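Local coordinates for protein DNA polymerase III, beta subunit (Thermotoga maritima, PDB 1VPK) that probably tethers DNA polymerases and other proteins to DNA as a ring-shaped head-to-tail homodimer, giving replication its processivity, at residues G52-C57 and A67-A72; E77-V82 and F127-P132; E21-I26 and K89-L94. All blocks are in the same frame, centred on the assembly; numbering follows the deposited sequence. Where two conformers were deposited one is given.

Interaction 1 (G52-C57 and A67-A72)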
loop_
_atom_site.group_PDB
_atom_site.type_symbol
_atom_site.label_atom_id
_atom_site.label_comp_id
_atom_site.label_asym_id
_atom_site.label_seq_id
_atom_site.Cartn_x
_atom_site.Cartn_y
_atom_site.Cartn_z
ATOM N N GLY A 52 -33.794 15.307 -22.469
ATOM C CA GLY A 52 -32.855 14.511 -23.245
ATOM C C GLY A 52 -31.388 14.790 -22.971
ATOM O O GLY A 52 -30.532 14.433 -23.767
ATOM N N ASN A 53 -31.130 15.400 -21.816
ATOM C CA ASN A 53 -29.804 15.645 -21.290
ATOM C C ASN A 53 -29.708 14.962 -19.914
ATOM O O ASN A 53 -30.711 14.868 -19.172
ATOM C CB ASN A 53 -29.580 17.132 -21.137
ATOM C CG ASN A 53 -29.808 17.890 -22.408
ATOM O OD1 ASN A 53 -28.941 17.920 -23.282
ATOM N ND2 ASN A 53 -30.985 18.525 -22.521
ATOM N N PHE A 54 -28.555 14.376 -19.655
ATOM C CA PHE A 54 -28.254 13.685 -18.418
ATOM C C PHE A 54 -26.976 14.336 -17.900
ATOM O O PHE A 54 -25.936 14.345 -18.600
ATOM C CB PHE A 54 -28.105 12.167 -18.673
ATOM C CG PHE A 54 -27.611 11.356 -17.480
ATOM C CD1 PHE A 54 -27.874 11.731 -16.130
ATOM C CD2 PHE A 54 -26.916 10.190 -17.693
ATOM C CE1 PHE A 54 -27.379 10.955 -15.064
ATOM C CE2 PHE A 54 -26.456 9.420 -16.634
ATOM C CZ PHE A 54 -26.670 9.831 -15.319
ATOM N N TYR A 55 -27.080 14.972 -16.737
ATOM C CA TYR A 55 -25.927 15.578 -16.033
ATOM C C TYR A 55 -25.670 14.855 -14.693
ATOM O O TYR A 55 -26.624 14.462 -13.956
ATOM C CB TYR A 55 -26.201 17.044 -15.683
ATOM C CG TYR A 55 -26.630 17.874 -16.837
ATOM C CD1 TYR A 55 -25.709 18.342 -17.737
ATOM C CD2 TYR A 55 -27.965 18.196 -17.030
ATOM C CE1 TYR A 55 -26.101 19.090 -18.812
ATOM C CE2 TYR A 55 -28.355 18.960 -18.100
ATOM C CZ TYR A 55 -27.416 19.389 -18.986
ATOM O OH TYR A 55 -27.776 20.154 -20.055
ATOM N N ILE A 56 -24.389 14.686 -14.400
ATOM C CA ILE A 56 -23.921 14.279 -13.072
ATOM C C ILE A 56 -23.125 15.464 -12.476
ATOM O O ILE A 56 -22.207 15.996 -13.146
ATOM C CB ILE A 56 -23.021 13.076 -13.179
ATOM C CG1 ILE A 56 -23.862 11.851 -13.623
ATOM C CG2 ILE A 56 -22.295 12.810 -11.868
ATOM C CD1 ILE A 56 -23.012 10.635 -14.066
ATOM N N CYS A 57 -23.501 15.881 -11.257
ATOM C CA CYS A 57 -22.826 17.002 -10.565
ATOM C C CYS A 57 -22.295 16.624 -9.178
ATOM O O CYS A 57 -22.798 15.693 -8.516
ATOM C CB CYS A 57 -23.760 18.182 -10.415
ATOM S SG CYS A 57 -24.502 18.758 -11.967
ATOM N N ALA A 67 -20.944 17.644 -15.147
ATOM C CA ALA A 67 -20.517 16.761 -16.207
ATOM C C ALA A 67 -21.719 16.359 -17.059
ATOM O O ALA A 67 -22.746 15.816 -16.554
ATOM C CB ALA A 67 -19.870 15.546 -15.584
ATOM N N THR A 68 -21.618 16.628 -18.357
ATOM C CA THR A 68 -22.632 16.181 -19.301
ATOM C C THR A 68 -22.290 14.729 -19.717
ATOM O O THR A 68 -21.164 14.443 -20.134
ATOM C CB THR A 68 -22.724 17.154 -20.452
ATOM O OG1 THR A 68 -23.092 18.436 -19.919
ATOM C CG2 THR A 68 -23.779 16.742 -21.465
ATOM N N VAL A 69 -23.250 13.817 -19.513
ATOM C CA VAL A 69 -23.053 12.407 -19.812
ATOM C C VAL A 69 -23.562 12.156 -21.239
ATOM O O VAL A 69 -24.699 12.508 -21.608
ATOM C CB VAL A 69 -23.771 11.506 -18.798
ATOM C CG1 VAL A 69 -23.373 10.034 -18.991
ATOM C CG2 VAL A 69 -23.411 11.924 -17.387
ATOM N N ASN A 70 -22.697 11.614 -22.060
ATOM C CA ASN A 70 -23.075 11.264 -23.438
ATOM C C ASN A 70 -23.661 9.869 -23.473
ATOM O O ASN A 70 -22.933 8.897 -23.490
ATOM C CB ASN A 70 -21.863 11.353 -24.324
ATOM C CG ASN A 70 -21.322 12.738 -24.371
ATOM O OD1 ASN A 70 -22.090 13.686 -24.641
ATOM N ND2 ASN A 70 -20.006 12.899 -24.091
ATOM N N ALA A 71 -24.987 9.798 -23.424
ATOM C CA ALA A 71 -25.744 8.527 -23.434
ATOM C C ALA A 71 -26.346 8.240 -24.794
ATOM O O ALA A 71 -26.457 9.108 -25.639
ATOM C CB ALA A 71 -26.831 8.561 -22.390
ATOM N N ALA A 72 -26.750 6.994 -24.980
ATOM C CA ALA A 72 -27.354 6.530 -26.201
ATOM C C ALA A 72 -28.860 6.763 -26.188
ATOM O O ALA A 72 -29.439 7.045 -27.217
ATOM C CB ALA A 72 -27.078 5.025 -26.346
HETATM O O HOH W 1 -26.651 14.465 -21.837
#
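In the antiparallel beta hairpin of strands 53-59 and 63-68, in the N-terminal domain, Ile-56 and Ala-67 form a hydrogen-bonded pair: Ile-56 N to Ala-67 O and Ala-67 N to Ile-56 O are each 2.9 Å. Next to it, Tyr-55 and Thr-68 make a non-hydrogen-bonded pair, where Tyr-55 CA brings its hydrogen to Ala-67 O at 3.2 Å. The register runs on to Val-69, whose N donates to Phe-54 O almost straight (168°). Water 1 prolongs the connection, accepting from Phe-54 N and donating to Val-69 O.

Val-69 is buried and packs against Phe-54 and Ile-56. It lies beside Phe-54, pointing the same way, with CG1 near CD2 and CE2 of the ring. Its CG2 makes a CH-pi contact over one ring face, 4.1 Å from the centroid, and also meets Ile-56 CD1 at 3.6 Å. Ile-56 also touches Leu-22 and Ile-26 of helix 19-29, and Phe-47 packs edge-to-face with Phe-54. On the sheet face opposite Ile-56 and Ala-67, Tyr-55 and Thr-68 also lie side by side, and Thr-68 OG1 sits at the edge of the tyrosine ring, 3.3 Å from CE1.

Interaction 2 (E77-V82 and F127-P132)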
loop_
_atom_site.group_PDB
_atom_site.type_symbol
_atom_site.label_atom_id
_atom_site.label_comp_id
_atom_site.label_asym_id
_atom_site.label_seq_id
_atom_site.Cartn_x
_atom_site.Cartn_y
_atom_site.Cartn_z
ATOM N N GLU A 77 -37.657 12.494 -16.887
ATOM C CA GLU A 77 -37.183 13.617 -16.117
ATOM C C GLU A 77 -36.977 13.157 -14.690
ATOM O O GLU A 77 -37.859 12.548 -14.096
ATOM C CB GLU A 77 -38.222 14.725 -16.134
ATOM C CG GLU A 77 -37.764 16.058 -15.507
ATOM C CD GLU A 77 -38.745 17.213 -15.798
ATOM O OE1 GLU A 77 -39.787 16.966 -16.439
ATOM O OE2 GLU A 77 -38.484 18.373 -15.391
ATOM N N ALA A 78 -35.821 13.462 -14.128
ATOM C CA ALA A 78 -35.555 13.173 -12.718
ATOM C C ALA A 78 -34.451 14.121 -12.211
ATOM O O ALA A 78 -33.676 14.666 -13.005
ATOM C CB ALA A 78 -35.158 11.700 -12.547
ATOM N N ARG A 79 -34.423 14.359 -10.897
ATOM C CA ARG A 79 -33.338 15.142 -10.251
ATOM C C ARG A 79 -33.248 14.545 -8.839
ATOM O O ARG A 79 -34.216 14.614 -8.094
ATOM C CB ARG A 79 -33.666 16.646 -10.205
ATOM C CG ARG A 79 -32.496 17.549 -9.836
ATOM C CD ARG A 79 -32.835 19.114 -9.908
ATOM N NE ARG A 79 -31.589 19.934 -9.798
ATOM C CZ ARG A 79 -31.073 20.406 -8.658
ATOM N NH1 ARG A 79 -31.657 20.163 -7.498
ATOM N NH2 ARG A 79 -29.940 21.083 -8.654
ATOM N N PHE A 80 -32.127 13.920 -8.496
ATOM C CA PHE A 80 -31.976 13.252 -7.187
ATOM C C PHE A 80 -30.496 13.144 -6.886
ATOM O O PHE A 80 -29.641 13.383 -7.752
ATOM C CB PHE A 80 -32.654 11.868 -7.190
ATOM C CG PHE A 80 -32.128 10.946 -8.267
ATOM C CD1 PHE A 80 -31.025 10.126 -8.055
ATOM C CD2 PHE A 80 -32.705 10.949 -9.523
ATOM C CE1 PHE A 80 -30.518 9.342 -9.075
ATOM C CE2 PHE A 80 -32.228 10.127 -10.522
ATOM C CZ PHE A 80 -31.149 9.330 -10.307
ATOM N N VAL A 81 -30.186 12.771 -5.646
ATOM C CA VAL A 81 -28.806 12.621 -5.222
ATOM C C VAL A 81 -28.608 11.150 -4.841
ATOM O O VAL A 81 -29.528 10.511 -4.288
ATOM C CB VAL A 81 -28.494 13.613 -4.087
ATOM C CG1 VAL A 81 -27.070 13.501 -3.569
ATOM C CG2 VAL A 81 -28.758 15.047 -4.574
ATOM N N VAL A 82 -27.446 10.625 -5.181
ATOM C CA VAL A 82 -27.043 9.296 -4.762
ATOM C C VAL A 82 -25.701 9.320 -3.990
ATOM O O VAL A 82 -24.807 10.110 -4.313
ATOM C CB VAL A 82 -26.988 8.309 -5.977
ATOM C CG1 VAL A 82 -28.389 7.721 -6.212
ATOM C CG2 VAL A 82 -26.446 8.959 -7.195
ATOM N N PHE A 127 -29.592 20.602 -3.201
ATOM C CA PHE A 127 -28.408 20.568 -3.999
ATOM C C PHE A 127 -28.412 21.779 -4.962
ATOM O O PHE A 127 -29.302 21.925 -5.787
ATOM C CB PHE A 127 -28.297 19.262 -4.793
ATOM C CG PHE A 127 -26.957 19.021 -5.317
ATOM C CD1 PHE A 127 -26.497 19.705 -6.448
ATOM C CD2 PHE A 127 -26.118 18.111 -4.711
ATOM C CE1 PHE A 127 -25.237 19.486 -6.942
ATOM C CE2 PHE A 127 -24.876 17.894 -5.207
ATOM C CZ PHE A 127 -24.433 18.587 -6.319
ATOM N N PRO A 128 -27.424 22.628 -4.853
ATOM C CA PRO A 128 -27.441 23.881 -5.604
ATOM C C PRO A 128 -27.125 23.780 -7.111
ATOM O O PRO A 128 -26.494 22.831 -7.570
ATOM C CB PRO A 128 -26.347 24.655 -4.922
ATOM C CG PRO A 128 -25.351 23.601 -4.558
ATOM C CD PRO A 128 -26.192 22.490 -4.049
ATOM N N GLU A 129 -27.565 24.778 -7.870
ATOM C CA GLU A 129 -27.159 24.923 -9.281
ATOM C C GLU A 129 -25.674 25.267 -9.361
ATOM O O GLU A 129 -25.194 26.128 -8.623
ATOM C CB GLU A 129 -27.970 26.041 -9.979
ATOM C CG GLU A 129 -29.391 25.642 -10.353
ATOM C CD GLU A 129 -29.432 24.516 -11.400
ATOM O OE1 GLU A 129 -28.389 24.267 -12.057
ATOM O OE2 GLU A 129 -30.502 23.887 -11.565
ATOM N N ILE A 130 -24.944 24.590 -10.250
ATOM C CA ILE A 130 -23.527 24.871 -10.443
ATOM C C ILE A 130 -23.400 25.729 -11.705
ATOM O O ILE A 130 -23.779 25.304 -12.804
ATOM C CB ILE A 130 -22.735 23.592 -10.558
ATOM C CG1 ILE A 130 -22.879 22.792 -9.239
ATOM C CG2 ILE A 130 -21.257 23.905 -10.918
ATOM C CD1 ILE A 130 -22.247 21.473 -9.333
ATOM N N THR A 131 -22.904 26.944 -11.547
ATOM C CA THR A 131 -22.780 27.843 -12.697
ATOM C C THR A 131 -21.350 28.343 -12.904
ATOM O O THR A 131 -20.571 28.470 -11.947
ATOM C CB THR A 131 -23.713 29.054 -12.615
ATOM O OG1 THR A 131 -23.241 29.955 -11.610
ATOM C CG2 THR A 131 -25.164 28.629 -12.309
ATOM N N PRO A 132 -21.003 28.601 -14.183
ATOM C CA PRO A 132 -19.625 28.931 -14.504
ATOM C C PRO A 132 -19.251 30.348 -14.101
ATOM O O PRO A 132 -20.104 31.163 -13.768
ATOM C CB PRO A 132 -19.570 28.764 -16.040
ATOM C CG PRO A 132 -20.866 28.156 -16.454
ATOM C CD PRO A 132 -21.841 28.536 -15.403
HETATM O O HOH W 2 -28.626 21.557 -11.408
#
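Arg-79 of edge strand 78-83 reaches across to the loop carrying Phe-127, and its guanidinium takes hold of the Phe-127 carbonyl. CB leaves the strand toward the loop. CG stands anti to the backbone N (chi1 -167°), and from there the chain runs extended to NE; the side chain also touches Leu-46 of strand 44-50. NE has a long, weak ion pair with Glu-48. At the tip both terminal nitrogens turn to one acceptor: NH2 donates to Phe-127 O at 3.1 Å and 163°, while NH1 adds a weak bond to Phe-127 O at 3.4 Å. The oxygen lies in the guanidinium plane, although NH2 stands 41° out of the carbonyl plane. NH1 also bonds weakly to Ala-124 O. Water 2 also lies in the guanidinium plane; it accepts from NH2 at 3.1 Å and gives a weak hydrogen bond to Glu-129 OE1.

Two residues along the strand, Val-81 CG2 meets Phe-127 CD2 at 4.0 Å, the two side chains crossing at about a right angle. Glu-129 OE2 is 4.1 Å from Arg-79 NH2 and well out of the guanidinium plane, too far for a salt bridge. The arginine is therefore held chiefly by main-chain carbonyls and water, and the nearby carboxylate would be expected to favour its positive charge through space.

Interaction 3 (E21-I26 and K89-L94)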
loop_
_atom_site.group_PDB
_atom_site.type_symbol
_atom_site.label_atom_id
_atom_site.label_comp_id
_atom_site.label_asym_id
_atom_site.label_seq_id
_atom_site.Cartn_x
_atom_site.Cartn_y
_atom_site.Cartn_z
ATOM N N GLU A 21 -18.316 5.419 -20.284
ATOM C CA GLU A 21 -18.766 6.828 -20.159
ATOM C C GLU A 21 -19.242 7.171 -18.757
ATOM O O GLU A 21 -18.862 8.209 -18.210
ATOM C CB GLU A 21 -19.871 7.125 -21.154
ATOM C CG GLU A 21 -20.482 8.517 -21.059
ATOM C CD GLU A 21 -19.547 9.686 -21.373
ATOM O OE1 GLU A 21 -18.412 9.509 -21.887
ATOM O OE2 GLU A 21 -20.005 10.829 -21.177
ATOM N N LEU A 22 -20.119 6.330 -18.195
ATOM C CA LEU A 22 -20.614 6.546 -16.875
ATOM C C LEU A 22 -19.485 6.552 -15.879
ATOM O O LEU A 22 -19.467 7.384 -14.969
ATOM C CB LEU A 22 -21.659 5.450 -16.493
ATOM C CG LEU A 22 -22.389 5.645 -15.173
ATOM C CD1 LEU A 22 -23.232 6.936 -15.179
ATOM C CD2 LEU A 22 -23.273 4.403 -14.857
ATOM N N LYS A 23 -18.610 5.559 -15.964
ATOM C CA LYS A 23 -17.437 5.464 -15.094
ATOM C C LYS A 23 -16.540 6.719 -15.149
ATOM O O LYS A 23 -16.123 7.271 -14.120
ATOM C CB LYS A 23 -16.619 4.251 -15.515
ATOM C CG LYS A 23 -15.498 3.879 -14.548
ATOM C CD LYS A 23 -14.927 2.465 -14.883
ATOM C CE LYS A 23 -14.227 2.400 -16.246
ATOM N NZ LYS A 23 -13.570 1.054 -16.535
ATOM N N ASP A 24 -16.215 7.136 -16.370
ATOM C CA ASP A 24 -15.405 8.343 -16.629
ATOM C C ASP A 24 -16.033 9.610 -16.015
ATOM O O ASP A 24 -15.361 10.379 -15.326
ATOM C CB ASP A 24 -15.200 8.500 -18.143
ATOM C CG ASP A 24 -14.324 7.396 -18.737
ATOM O OD1 ASP A 24 -14.011 6.404 -18.021
ATOM O OD2 ASP A 24 -13.949 7.519 -19.930
ATOM N N LYS A 25 -17.327 9.828 -16.228
ATOM C CA LYS A 25 -17.981 11.039 -15.679
ATOM C C LYS A 25 -18.157 11.052 -14.153
ATOM O O LYS A 25 -18.011 12.103 -13.505
ATOM C CB LYS A 25 -19.321 11.306 -16.408
ATOM C CG LYS A 25 -19.110 11.540 -17.915
ATOM C CD LYS A 25 -18.484 12.954 -18.142
ATOM C CE LYS A 25 -17.886 13.188 -19.525
ATOM N NZ LYS A 25 -18.700 12.966 -20.719
ATOM N N ILE A 26 -18.455 9.889 -13.573
ATOM C CA ILE A 26 -18.483 9.744 -12.119
ATOM C C ILE A 26 -17.106 10.036 -11.531
ATOM O O ILE A 26 -16.990 10.777 -10.571
ATOM C CB ILE A 26 -18.996 8.337 -11.719
ATOM C CG1 ILE A 26 -20.499 8.219 -12.036
ATOM C CG2 ILE A 26 -18.647 7.987 -10.270
ATOM C CD1 ILE A 26 -21.358 8.991 -11.177
ATOM N N LYS A 89 -17.640 3.217 -6.116
ATOM C CA LYS A 89 -17.253 1.790 -6.047
ATOM C C LYS A 89 -18.014 0.931 -7.061
ATOM O O LYS A 89 -17.444 0.053 -7.711
ATOM C CB LYS A 89 -17.424 1.240 -4.634
ATOM C CG LYS A 89 -16.467 1.911 -3.644
ATOM C CD LYS A 89 -16.469 1.243 -2.284
ATOM C CE LYS A 89 -15.532 1.947 -1.300
ATOM N NZ LYS A 89 -15.150 1.022 -0.175
ATOM N N MET A 90 -19.300 1.232 -7.206
ATOM C CA MET A 90 -20.167 0.469 -8.037
ATOM C C MET A 90 -19.772 0.544 -9.502
ATOM O O MET A 90 -19.710 -0.514 -10.204
ATOM C CB MET A 90 -21.569 1.010 -7.926
ATOM C CG MET A 90 -22.448 0.398 -8.899
ATOM S SD MET A 90 -23.915 1.282 -9.211
ATOM C CE MET A 90 -23.264 2.571 -10.242
ATOM N N VAL A 91 -19.538 1.772 -9.989
ATOM C CA VAL A 91 -19.304 1.948 -11.424
ATOM C C VAL A 91 -18.034 1.295 -11.881
ATOM O O VAL A 91 -17.957 0.887 -13.056
ATOM C CB VAL A 91 -19.317 3.427 -11.957
ATOM C CG1 VAL A 91 -20.605 4.053 -11.591
ATOM C CG2 VAL A 91 -18.119 4.222 -11.447
ATOM N N LYS A 92 -17.050 1.225 -10.982
ATOM C CA LYS A 92 -15.758 0.591 -11.289
ATOM C C LYS A 92 -15.839 -0.923 -11.445
ATOM O O LYS A 92 -14.918 -1.533 -11.964
ATOM C CB LYS A 92 -14.664 1.004 -10.277
ATOM C CG LYS A 92 -14.381 2.544 -10.358
ATOM C CD LYS A 92 -13.329 3.055 -9.353
ATOM C CE LYS A 92 -13.676 4.500 -8.916
ATOM N NZ LYS A 92 -12.511 5.328 -8.380
ATOM N N VAL A 93 -16.947 -1.534 -11.032
ATOM C CA VAL A 93 -17.112 -2.986 -11.179
ATOM C C VAL A 93 -18.278 -3.451 -12.078
ATOM O O VAL A 93 -18.492 -4.655 -12.214
ATOM C CB VAL A 93 -17.225 -3.686 -9.771
ATOM C CG1 VAL A 93 -15.965 -3.410 -8.918
ATOM C CG2 VAL A 93 -18.465 -3.222 -9.028
ATOM N N LEU A 94 -19.040 -2.533 -12.674
ATOM C CA LEU A 94 -20.089 -2.936 -13.613
ATOM C C LEU A 94 -19.399 -3.766 -14.710
ATOM O O LEU A 94 -18.385 -3.356 -15.206
ATOM C CB LEU A 94 -20.802 -1.713 -14.208
ATOM C CG LEU A 94 -21.571 -0.887 -13.141
ATOM C CD1 LEU A 94 -22.141 0.376 -13.751
ATOM C CD2 LEU A 94 -22.674 -1.714 -12.457
#
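Val-91 of helix 87-91 presses against one side of helix 19-29, and its two methyls meet three residues there. CG2 lies 3.9 Å from Lys-23 CA and 4.0 Å from Ile-26 CG2. CG1 approaches Ile-26 CG1 and, at 4.2 Å, Leu-22 CD2. The backbones come close at this point, with Lys-23 CA and Val-91 CA 5.4 Å apart. The Val-91 rotamer, with CG1 anti to the carbonyl carbon (chi1 -56°) and CG2 between that carbon and the backbone N, sets CG2 toward Lys-23 CA and Ile-26 CG2 and CG1 toward Leu-22 and Ile-26 CG1. Leu-22 CD2 also reaches Leu-94 CD1, at 4.3 Å.

At the margin the aliphatic part of Lys-23 lies against the backbone of Val-91 and Lys-92. Its CG, anti to the backbone N (chi1 -170°), meets Val-91 CG2 at 4.1 Å. CD rests 3.9 Å from Val-91 O and 4.1 Å from Lys-92 CA. The contact is van der Waals packing, largely apolar, with no hydrogen bond between the two segments.

The next shell sets the two helices in place. Leu-94 and Met-90 pack on Ile-110 and Phe-117 of the neighbouring strands, and both Leu-22 and Leu-94 touch Thr-99. Away from Val-91, Lys-25 forms a salt bridge with Asp-240 and donates to Thr-68 O, and Glu-21 OE2 accepts from Asn-70 N, tying helix 19-29 to the strand region it covers. Lys-89 and Val-93 pack on Val-283 and Arg-280 of the second subunit, placing the short helix at the dimer interface.

Apolar packing of two helices laid against antiparallel sheets within one domain is the arrangement of the DNA-encircling processivity rings, in which such helices form the inner layer facing the channel for DNA.

All three interactions lie within the N-terminal domain. The centres of interactions 1 and 2 are about 12 Å apart, those of 1 and 3 about 14 Å, and those of 2 and 3 about 19 Å. Interactions 1 and 2 share the sheet containing strands 53-59, 63-68 and 78-83, and meet where Cys-57 packs on Ile-130 and Phe-127. Interaction 3 joins helix 19-29 to helix 87-91, and touches interaction 1 through Thr-68 and Asn-70. Along the chain interaction 1 is nested inside the loop closed by interaction 3, interaction 2 follows interaction 1, and 2 and 3 interleave. Hairpin, loop and helix pair are thereby knitted into one domain of the ring.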